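Local coordinates for uncharacterized protein (Parabacteroides merdae, PDB 4MXN) that is uncharacterised but is probably a family 28 glycoside hydrolase that cleaves glycosidic bonds in a polysaccharide, at residues S40-V45 and E69-V74; Y22-F27 and G54-Y59. All coordinates share one frame; numbering follows the deposited sequence.

Contact 1. Residues S40-V45 and E69-V74; sequences SIQRAV and ELKSNV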
ATOM      1  N   SER A  40     -16.732  -1.976   4.712  1.00 20.33           N
ATOM      2  CA  SER A  40     -16.799  -3.311   5.312  1.00 20.39           C
ATOM      3  C   SER A  40     -15.394  -3.822   5.647  1.00 25.18           C
ATOM      4  O   SER A  40     -15.219  -4.457   6.694  1.00 25.17           O
ATOM      5  CB  SER A  40     -17.546  -4.294   4.418  1.00 23.58           C
ATOM      6  OG  SER A  40     -18.886  -3.863   4.222  1.00 33.04           O
ATOM      7  N   ILE A  41     -14.389  -3.512   4.792  1.00 19.93           N
ATOM      8  CA  ILE A  41     -12.993  -3.891   5.087  1.00 18.72           C
ATOM      9  C   ILE A  41     -12.545  -3.134   6.344  1.00 23.49           C
ATOM     10  O   ILE A  41     -11.961  -3.735   7.242  1.00 23.57           O
ATOM     11  CB  ILE A  41     -12.034  -3.614   3.879  1.00 20.19           C
ATOM     12  CG1 ILE A  41     -12.360  -4.509   2.665  1.00 19.45           C
ATOM     13  CG2 ILE A  41     -10.559  -3.795   4.327  1.00 21.54           C
ATOM     14  CD1 ILE A  41     -11.718  -4.060   1.321  1.00 18.21           C
ATOM     15  N   GLN A  42     -12.829  -1.802   6.396  1.00 20.72           N
ATOM     16  CA  GLN A  42     -12.450  -0.976   7.541  1.00 21.00           C
ATOM     17  C   GLN A  42     -13.059  -1.513   8.837  1.00 26.15           C
ATOM     18  O   GLN A  42     -12.368  -1.571   9.857  1.00 24.08           O
ATOM     19  CB  GLN A  42     -12.857   0.502   7.346  1.00 21.94           C
ATOM     20  CG  GLN A  42     -12.230   1.429   8.397  1.00 20.98           C
ATOM     21  CD  GLN A  42     -10.725   1.355   8.319  1.00 25.06           C
ATOM     22  OE1 GLN A  42     -10.134   1.632   7.271  1.00 19.42           O
ATOM     23  NE2 GLN A  42     -10.078   0.880   9.389  1.00 19.80           N
ATOM     24  N   ARG A  43     -14.358  -1.868   8.802  1.00 23.60           N
ATOM     25  CA  ARG A  43     -15.032  -2.401   9.983  1.00 24.28           C
ATOM     26  C   ARG A  43     -14.403  -3.745  10.400  1.00 28.31           C
ATOM     27  O   ARG A  43     -14.221  -3.997  11.604  1.00 28.13           O
ATOM     28  CB  ARG A  43     -16.545  -2.524   9.752  1.00 24.57           C
ATOM     29  CG  ARG A  43     -17.310  -3.020  10.997  1.00 40.27           C
ATOM     30  CD  ARG A  43     -17.351  -2.034  12.169  1.00 49.70           C
ATOM     31  NE  ARG A  43     -18.151  -0.843  11.878  1.00 59.83           N
ATOM     32  CZ  ARG A  43     -19.231  -0.458  12.555  1.00 73.02           C
ATOM     33  NH1 ARG A  43     -19.669  -1.174  13.586  1.00 57.57           N
ATOM     34  NH2 ARG A  43     -19.880   0.645  12.208  1.00 57.65           N
ATOM     35  N   ALA A  44     -14.029  -4.587   9.417  1.00 24.29           N
ATOM     36  CA  ALA A  44     -13.372  -5.859   9.735  1.00 23.94           C
ATOM     37  C   ALA A  44     -12.023  -5.594  10.437  1.00 26.34           C
ATOM     38  O   ALA A  44     -11.751  -6.187  11.479  1.00 25.30           O
ATOM     39  CB  ALA A  44     -13.168  -6.678   8.469  1.00 24.22           C
ATOM     40  N   VAL A  45     -11.224  -4.629   9.897  1.00 22.62           N
ATOM     41  CA  VAL A  45      -9.912  -4.263  10.457  1.00 22.02           C
ATOM     42  C   VAL A  45     -10.106  -3.763  11.892  1.00 26.82           C
ATOM     43  O   VAL A  45      -9.396  -4.224  12.776  1.00 25.64           O
ATOM     44  CB  VAL A  45      -9.153  -3.239   9.563  1.00 24.01           C
ATOM     45  CG1 VAL A  45      -7.970  -2.609  10.311  1.00 23.77           C
ATOM     46  CG2 VAL A  45      -8.673  -3.905   8.279  1.00 22.40           C
ATOM     47  N   GLU A  69      -7.596   1.971   6.420  1.00 21.20           N
ATOM     48  CA  GLU A  69      -6.710   2.325   7.507  1.00 21.50           C
ATOM     49  C   GLU A  69      -6.399   1.072   8.334  1.00 26.00           C
ATOM     50  O   GLU A  69      -7.274   0.537   9.026  1.00 24.36           O
ATOM     51  CB  GLU A  69      -7.306   3.430   8.371  1.00 23.79           C
ATOM     52  CG  GLU A  69      -6.362   3.843   9.488  1.00 33.16           C
ATOM     53  CD  GLU A  69      -6.782   4.979  10.396  1.00 36.94           C
ATOM     54  OE1 GLU A  69      -7.981   5.333  10.425  1.00 30.08           O
ATOM     55  OE2 GLU A  69      -5.907   5.477  11.135  1.00 31.10           O
ATOM     56  N   LEU A  70      -5.156   0.594   8.240  1.00 23.04           N
ATOM     57  CA  LEU A  70      -4.696  -0.571   8.996  1.00 23.42           C
ATOM     58  C   LEU A  70      -4.569  -0.169  10.478  1.00 25.10           C
ATOM     59  O   LEU A  70      -4.207   0.972  10.777  1.00 24.07           O
ATOM     60  CB  LEU A  70      -3.347  -1.057   8.398  1.00 23.66           C
ATOM     61  CG  LEU A  70      -2.808  -2.439   8.736  1.00 29.04           C
ATOM     62  CD1 LEU A  70      -3.912  -3.522   8.788  1.00 27.94           C
ATOM     63  CD2 LEU A  70      -1.718  -2.826   7.731  1.00 32.89           C
ATOM     64  N   LYS A  71      -4.967  -1.057  11.390  1.00 20.19           N
ATOM     65  CA  LYS A  71      -4.924  -0.751  12.830  1.00 20.84           C
ATOM     66  C   LYS A  71      -3.963  -1.680  13.540  1.00 23.17           C
ATOM     67  O   LYS A  71      -3.667  -2.745  13.021  1.00 21.91           O
ATOM     68  CB  LYS A  71      -6.324  -0.836  13.467  1.00 23.61           C
ATOM     69  CG  LYS A  71      -7.351   0.159  12.885  1.00 24.16           C
ATOM     70  CD  LYS A  71      -7.080   1.615  13.295  1.00 27.26           C
ATOM     71  CE  LYS A  71      -8.088   2.580  12.722  1.00 30.28           C
ATOM     72  NZ  LYS A  71      -9.436   2.426  13.330  1.00 29.15           N
ATOM     73  N   SER A  72      -3.501  -1.289  14.744  1.00 20.34           N
ATOM     74  CA  SER A  72      -2.554  -2.064  15.540  1.00 19.98           C
ATOM     75  C   SER A  72      -2.980  -3.513  15.723  1.00 25.23           C
ATOM     76  O   SER A  72      -4.153  -3.794  15.981  1.00 25.04           O
ATOM     77  CB  SER A  72      -2.338  -1.422  16.908  1.00 22.57           C
ATOM     78  OG  SER A  72      -1.699  -0.163  16.766  1.00 30.61           O
ATOM     79  N   ASN A  73      -2.010  -4.427  15.546  1.00 21.56           N
ATOM     80  CA  ASN A  73      -2.106  -5.879  15.731  1.00 22.48           C
ATOM     81  C   ASN A  73      -2.910  -6.567  14.625  1.00 25.70           C
ATOM     82  O   ASN A  73      -3.255  -7.741  14.767  1.00 25.25           O
ATOM     83  CB  ASN A  73      -2.652  -6.238  17.122  1.00 22.42           C
ATOM     84  CG  ASN A  73      -1.849  -5.599  18.213  1.00 35.81           C
ATOM     85  OD1 ASN A  73      -0.623  -5.699  18.238  1.00 31.69           O
ATOM     86  ND2 ASN A  73      -2.507  -4.865  19.083  1.00 29.41           N
ATOM     87  N   VAL A  74      -3.112  -5.877  13.492  1.00 19.93           N
ATOM     88  CA  VAL A  74      -3.833  -6.430  12.349  1.00 20.57           C
ATOM     89  C   VAL A  74      -2.878  -6.602  11.182  1.00 23.03           C
ATOM     90  O   VAL A  74      -2.075  -5.720  10.906  1.00 21.12           O
ATOM     91  CB  VAL A  74      -5.062  -5.568  11.934  1.00 25.82           C
ATOM     92  CG1 VAL A  74      -5.811  -6.178  10.741  1.00 25.35           C
ATOM     93  CG2 VAL A  74      -6.015  -5.358  13.113  1.00 26.71           C
TER
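Q42 reaches out from its helix and places its side-chain amide alongside the backbone of E69, so that one flat group pairs with both backbone polar atoms of a single residue. E69 N donates to Q42 OE1 at 2.7 Å, and Q42 NE2 donates to E69 O at 2.8 Å with an N-H...O angle of 172°. Each bond uses a lone pair in the carbonyl plane of its acceptor, and E69 O lies almost in the plane of the Q42 amide. Bonds at both OE1 and NE2 hold the amide flat and fix its rotation. With CG anti to the backbone N (chi1 -169°) and a bend at chi2, the chain swings out to meet E69. NE2 has a second acceptor, D46 OD1, which also forms a salt bridge with K71 NZ; the D46 carboxylate thus takes a bond from its own helix and a salt bridge from the loop.

The family 28 domain is a right-handed parallel beta-helix. Here helix 38-50 lies against its N-terminal part, where the chain leaves strand 61-69 and passes through a type II turn, K71 to V74, into strand 74-78.

Apolar contacts centre on one methyl, V45 CG1, carried beside the carbonyl carbon of its own residue by chi1 166°. V45 CG1 lies over the backbone between E69 and K71, 3.5 Å from E69 O, and meets the aliphatic part of K71 at CG, 3.8 Å away. V74 comes in from the far end of the turn: V74 CG1 is 4.2 Å from V45 CG1, while V74 CG2 packs 3.6 Å from V45 O. V45 CG1 also sits 3.5 Å from K71 N, a buried backbone nitrogen with no hydrogen-bonding partner in the model.

Contact 2. Residues Y22-F27 and G54-Y59; sequences YQVAMF and GRLIFY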
ATOM      1  N   TYR A  22      -9.468 -14.254  10.005  1.00 29.53           N
ATOM      2  CA  TYR A  22     -10.835 -13.863   9.647  1.00 29.09           C
ATOM      3  C   TYR A  22     -10.981 -13.814   8.144  1.00 32.04           C
ATOM      4  O   TYR A  22     -10.222 -13.100   7.472  1.00 30.34           O
ATOM      5  CB  TYR A  22     -11.153 -12.484  10.241  1.00 29.41           C
ATOM      6  CG  TYR A  22     -11.155 -12.455  11.754  1.00 32.08           C
ATOM      7  CD1 TYR A  22      -9.968 -12.335  12.471  1.00 33.75           C
ATOM      8  CD2 TYR A  22     -12.348 -12.530  12.469  1.00 33.45           C
ATOM      9  CE1 TYR A  22      -9.964 -12.322  13.864  1.00 35.63           C
ATOM     10  CE2 TYR A  22     -12.356 -12.526  13.862  1.00 35.23           C
ATOM     11  CZ  TYR A  22     -11.163 -12.418  14.555  1.00 40.71           C
ATOM     12  OH  TYR A  22     -11.174 -12.406  15.926  1.00 43.74           O
ATOM     13  N   GLN A  23     -11.961 -14.561   7.609  1.00 28.72           N
ATOM     14  CA  GLN A  23     -12.250 -14.561   6.176  1.00 27.79           C
ATOM     15  C   GLN A  23     -13.069 -13.317   5.863  1.00 31.14           C
ATOM     16  O   GLN A  23     -14.021 -13.029   6.597  1.00 31.97           O
ATOM     17  CB  GLN A  23     -12.997 -15.850   5.778  1.00 30.71           C
ATOM     18  CG  GLN A  23     -12.184 -17.153   5.962  1.00 48.09           C
ATOM     19  CD  GLN A  23     -10.853 -17.205   5.227  1.00 68.74           C
ATOM     20  OE1 GLN A  23     -10.747 -16.909   4.031  1.00 68.66           O
ATOM     21  NE2 GLN A  23      -9.818 -17.632   5.927  1.00 58.26           N
ATOM     22  N   VAL A  24     -12.707 -12.573   4.800  1.00 26.67           N
ATOM     23  CA  VAL A  24     -13.384 -11.316   4.429  1.00 24.29           C
ATOM     24  C   VAL A  24     -14.898 -11.485   4.180  1.00 25.14           C
ATOM     25  O   VAL A  24     -15.661 -10.598   4.559  1.00 24.06           O
ATOM     26  CB  VAL A  24     -12.708 -10.578   3.241  1.00 26.93           C
ATOM     27  CG1 VAL A  24     -11.383  -9.956   3.666  1.00 26.24           C
ATOM     28  CG2 VAL A  24     -12.519 -11.474   2.019  1.00 26.66           C
ATOM     29  N   ALA A  25     -15.330 -12.589   3.551  1.00 25.65           N
ATOM     30  CA  ALA A  25     -16.747 -12.861   3.242  1.00 27.81           C
ATOM     31  C   ALA A  25     -17.645 -12.757   4.482  1.00 33.31           C
ATOM     32  O   ALA A  25     -18.794 -12.350   4.357  1.00 32.63           O
ATOM     33  CB  ALA A  25     -16.899 -14.243   2.619  1.00 29.69           C
HETATM   34  N   MSE A  26     -17.100 -13.064   5.674  1.00 31.68           N
HETATM   35  CA  MSE A  26     -17.845 -13.026   6.935  1.00 33.89           C
HETATM   36  C   MSE A  26     -18.241 -11.604   7.355  1.00 35.21           C
HETATM   37  O   MSE A  26     -19.142 -11.459   8.186  1.00 35.44           O
HETATM   38  CB  MSE A  26     -17.035 -13.711   8.039  1.00 37.82           C
HETATM   39  CG  MSE A  26     -16.739 -15.181   7.731  1.00 47.82           C
HETATM   40 SE   MSE A  26     -18.345 -16.309   7.592  0.75 60.14          SE
HETATM   41  CE  MSE A  26     -18.708 -16.209   5.610  1.00 55.80           C
ATOM     42  N   PHE A  27     -17.607 -10.567   6.763  1.00 28.06           N
ATOM     43  CA  PHE A  27     -17.910  -9.160   7.040  1.00 26.26           C
ATOM     44  C   PHE A  27     -18.653  -8.474   5.877  1.00 29.28           C
ATOM     45  O   PHE A  27     -18.761  -7.243   5.860  1.00 28.42           O
ATOM     46  CB  PHE A  27     -16.624  -8.395   7.374  1.00 26.66           C
ATOM     47  CG  PHE A  27     -16.050  -8.775   8.726  1.00 28.16           C
ATOM     48  CD1 PHE A  27     -15.137  -9.818   8.844  1.00 30.60           C
ATOM     49  CD2 PHE A  27     -16.396  -8.065   9.875  1.00 29.55           C
ATOM     50  CE1 PHE A  27     -14.585 -10.152  10.086  1.00 31.45           C
ATOM     51  CE2 PHE A  27     -15.869  -8.417  11.125  1.00 32.69           C
ATOM     52  CZ  PHE A  27     -14.958  -9.454  11.217  1.00 31.69           C
ATOM     53  N   GLY A  54      -5.106 -10.014  14.921  1.00 28.34           N
ATOM     54  CA  GLY A  54      -5.241 -11.175  14.054  1.00 27.54           C
ATOM     55  C   GLY A  54      -5.064 -10.811  12.601  1.00 29.16           C
ATOM     56  O   GLY A  54      -4.500  -9.758  12.286  1.00 27.86           O
ATOM     57  N   ARG A  55      -5.533 -11.685  11.695  1.00 25.94           N
ATOM     58  CA  ARG A  55      -5.340 -11.464  10.269  1.00 24.02           C
ATOM     59  C   ARG A  55      -6.648 -11.425   9.490  1.00 25.27           C
ATOM     60  O   ARG A  55      -7.560 -12.203   9.758  1.00 24.78           O
ATOM     61  CB  ARG A  55      -4.411 -12.537   9.675  1.00 25.82           C
ATOM     62  CG  ARG A  55      -3.063 -12.680  10.425  1.00 32.31           C
ATOM     63  CD  ARG A  55      -2.047 -13.533   9.684  1.00 31.70           C
ATOM     64  NE  ARG A  55      -2.524 -14.902   9.487  1.00 28.47           N
ATOM     65  CZ  ARG A  55      -1.847 -15.850   8.851  1.00 43.43           C
ATOM     66  NH1 ARG A  55      -0.646 -15.591   8.339  1.00 29.88           N
ATOM     67  NH2 ARG A  55      -2.362 -17.063   8.719  1.00 36.17           N
ATOM     68  N   LEU A  56      -6.745 -10.471   8.540  1.00 21.27           N
ATOM     69  CA  LEU A  56      -7.881 -10.366   7.628  1.00 21.62           C
ATOM     70  C   LEU A  56      -7.458 -11.005   6.312  1.00 25.10           C
ATOM     71  O   LEU A  56      -6.517 -10.526   5.683  1.00 23.02           O
ATOM     72  CB  LEU A  56      -8.341  -8.908   7.437  1.00 20.69           C
ATOM     73  CG  LEU A  56      -9.641  -8.698   6.653  1.00 23.34           C
ATOM     74  CD1 LEU A  56     -10.834  -9.467   7.273  1.00 23.87           C
ATOM     75  CD2 LEU A  56      -9.966  -7.226   6.552  1.00 22.12           C
ATOM     76  N   ILE A  57      -8.132 -12.109   5.921  1.00 24.90           N
ATOM     77  CA  ILE A  57      -7.744 -12.898   4.749  1.00 25.37           C
ATOM     78  C   ILE A  57      -8.638 -12.670   3.540  1.00 29.01           C
ATOM     79  O   ILE A  57      -9.838 -12.951   3.593  1.00 30.00           O
ATOM     80  CB  ILE A  57      -7.701 -14.428   5.079  1.00 29.05           C
ATOM     81  CG1 ILE A  57      -7.036 -14.775   6.448  1.00 29.32           C
ATOM     82  CG2 ILE A  57      -7.155 -15.278   3.898  1.00 30.27           C
ATOM     83  CD1 ILE A  57      -5.576 -14.468   6.638  1.00 27.31           C
ATOM     84  N   PHE A  58      -8.015 -12.252   2.432  1.00 25.49           N
ATOM     85  CA  PHE A  58      -8.648 -12.085   1.112  1.00 25.05           C
ATOM     86  C   PHE A  58      -8.217 -13.320   0.335  1.00 30.98           C
ATOM     87  O   PHE A  58      -7.044 -13.408  -0.029  1.00 28.65           O
ATOM     88  CB  PHE A  58      -8.189 -10.765   0.436  1.00 24.35           C
ATOM     89  CG  PHE A  58      -8.664  -9.488   1.086  1.00 23.20           C
ATOM     90  CD1 PHE A  58      -8.047  -8.999   2.229  1.00 23.27           C
ATOM     91  CD2 PHE A  58      -9.708  -8.754   0.534  1.00 23.44           C
ATOM     92  CE1 PHE A  58      -8.494  -7.821   2.833  1.00 23.93           C
ATOM     93  CE2 PHE A  58     -10.148  -7.569   1.136  1.00 25.39           C
ATOM     94  CZ  PHE A  58      -9.526  -7.105   2.277  1.00 22.80           C
ATOM     95  N   TYR A  59      -9.097 -14.325   0.163  1.00 32.26           N
ATOM     96  CA  TYR A  59      -8.611 -15.590  -0.396  1.00 35.62           C
ATOM     97  C   TYR A  59      -8.503 -15.663  -1.923  1.00 41.73           C
ATOM     98  O   TYR A  59      -7.490 -16.188  -2.396  1.00 42.01           O
ATOM     99  CB  TYR A  59      -9.385 -16.817   0.129  1.00 40.06           C
ATOM    100  CG  TYR A  59      -8.479 -17.831   0.804  1.00 45.37           C
ATOM    101  CD1 TYR A  59      -7.278 -18.229   0.214  1.00 47.58           C
ATOM    102  CD2 TYR A  59      -8.814 -18.386   2.036  1.00 47.97           C
ATOM    103  CE1 TYR A  59      -6.427 -19.138   0.843  1.00 48.72           C
ATOM    104  CE2 TYR A  59      -7.973 -19.304   2.672  1.00 50.08           C
ATOM    105  CZ  TYR A  59      -6.786 -19.685   2.064  1.00 59.56           C
ATOM    106  OH  TYR A  59      -5.953 -20.595   2.678  1.00 64.68           O
TER
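V24 drops its CG1 methyl squarely onto the ring of F58, 3.5 Å from the centroid and only 2° off the ring normal, a CH-pi contact over the middle of the face. The same CG1 touches L56 CG at 3.7 Å, so the methyl sits in the corner formed by the F58 ring and L56 on the buried side. Chi1 of -72° sets CG1 beside the backbone N and turns it toward both.

A short parallel ladder leads up to this packing. Y22 N bonds to R55 O at 2.8 Å, Y22 O receives I57 N at 2.8 Å, and V24 N reaches I57 O at 3.1 Å. The pairing ends as the chain turns into a 3-10 segment at V24.

The other face, carrying Q23 and I57, is looser and reaches solvent at Y59. Q23 NE2 lies 3.9 Å from I57 CB, and Q23 OE1 meets the edge of the Y59 ring, 3.1 Å from CD2, with amide and ring planes 23° apart. R55, at the margin, sends its guanidinium to D21 in a salt bridge. Between the two segments the hydrogen bonds are all backbone to backbone: they set the register of strands 21-23 and 54-58, while the fit of V24 against F58 and L56 depends on apolar shape.

In the fold
Contacts 1 and 2 lie at the same end of the beta-helix, their centres about 11 Å apart, and their segments alternate along the chain: helix 38-50 connects the two paired strands of contact 2. A44, on the helix turn of contact 1, packs its CB 3.6 Å from F27 CG and 3.8 Å from L56 CD2, bringing the helix onto both segments of contact 2. The turn of contact 1 joins in through its backbone, N73 O to G54 N at 2.9 Å, a probable hydrogen bond. Helix 38-50 thus covers the end of the beta-helix where both contacts lie, with S40 CB 3.5 Å from F27 O.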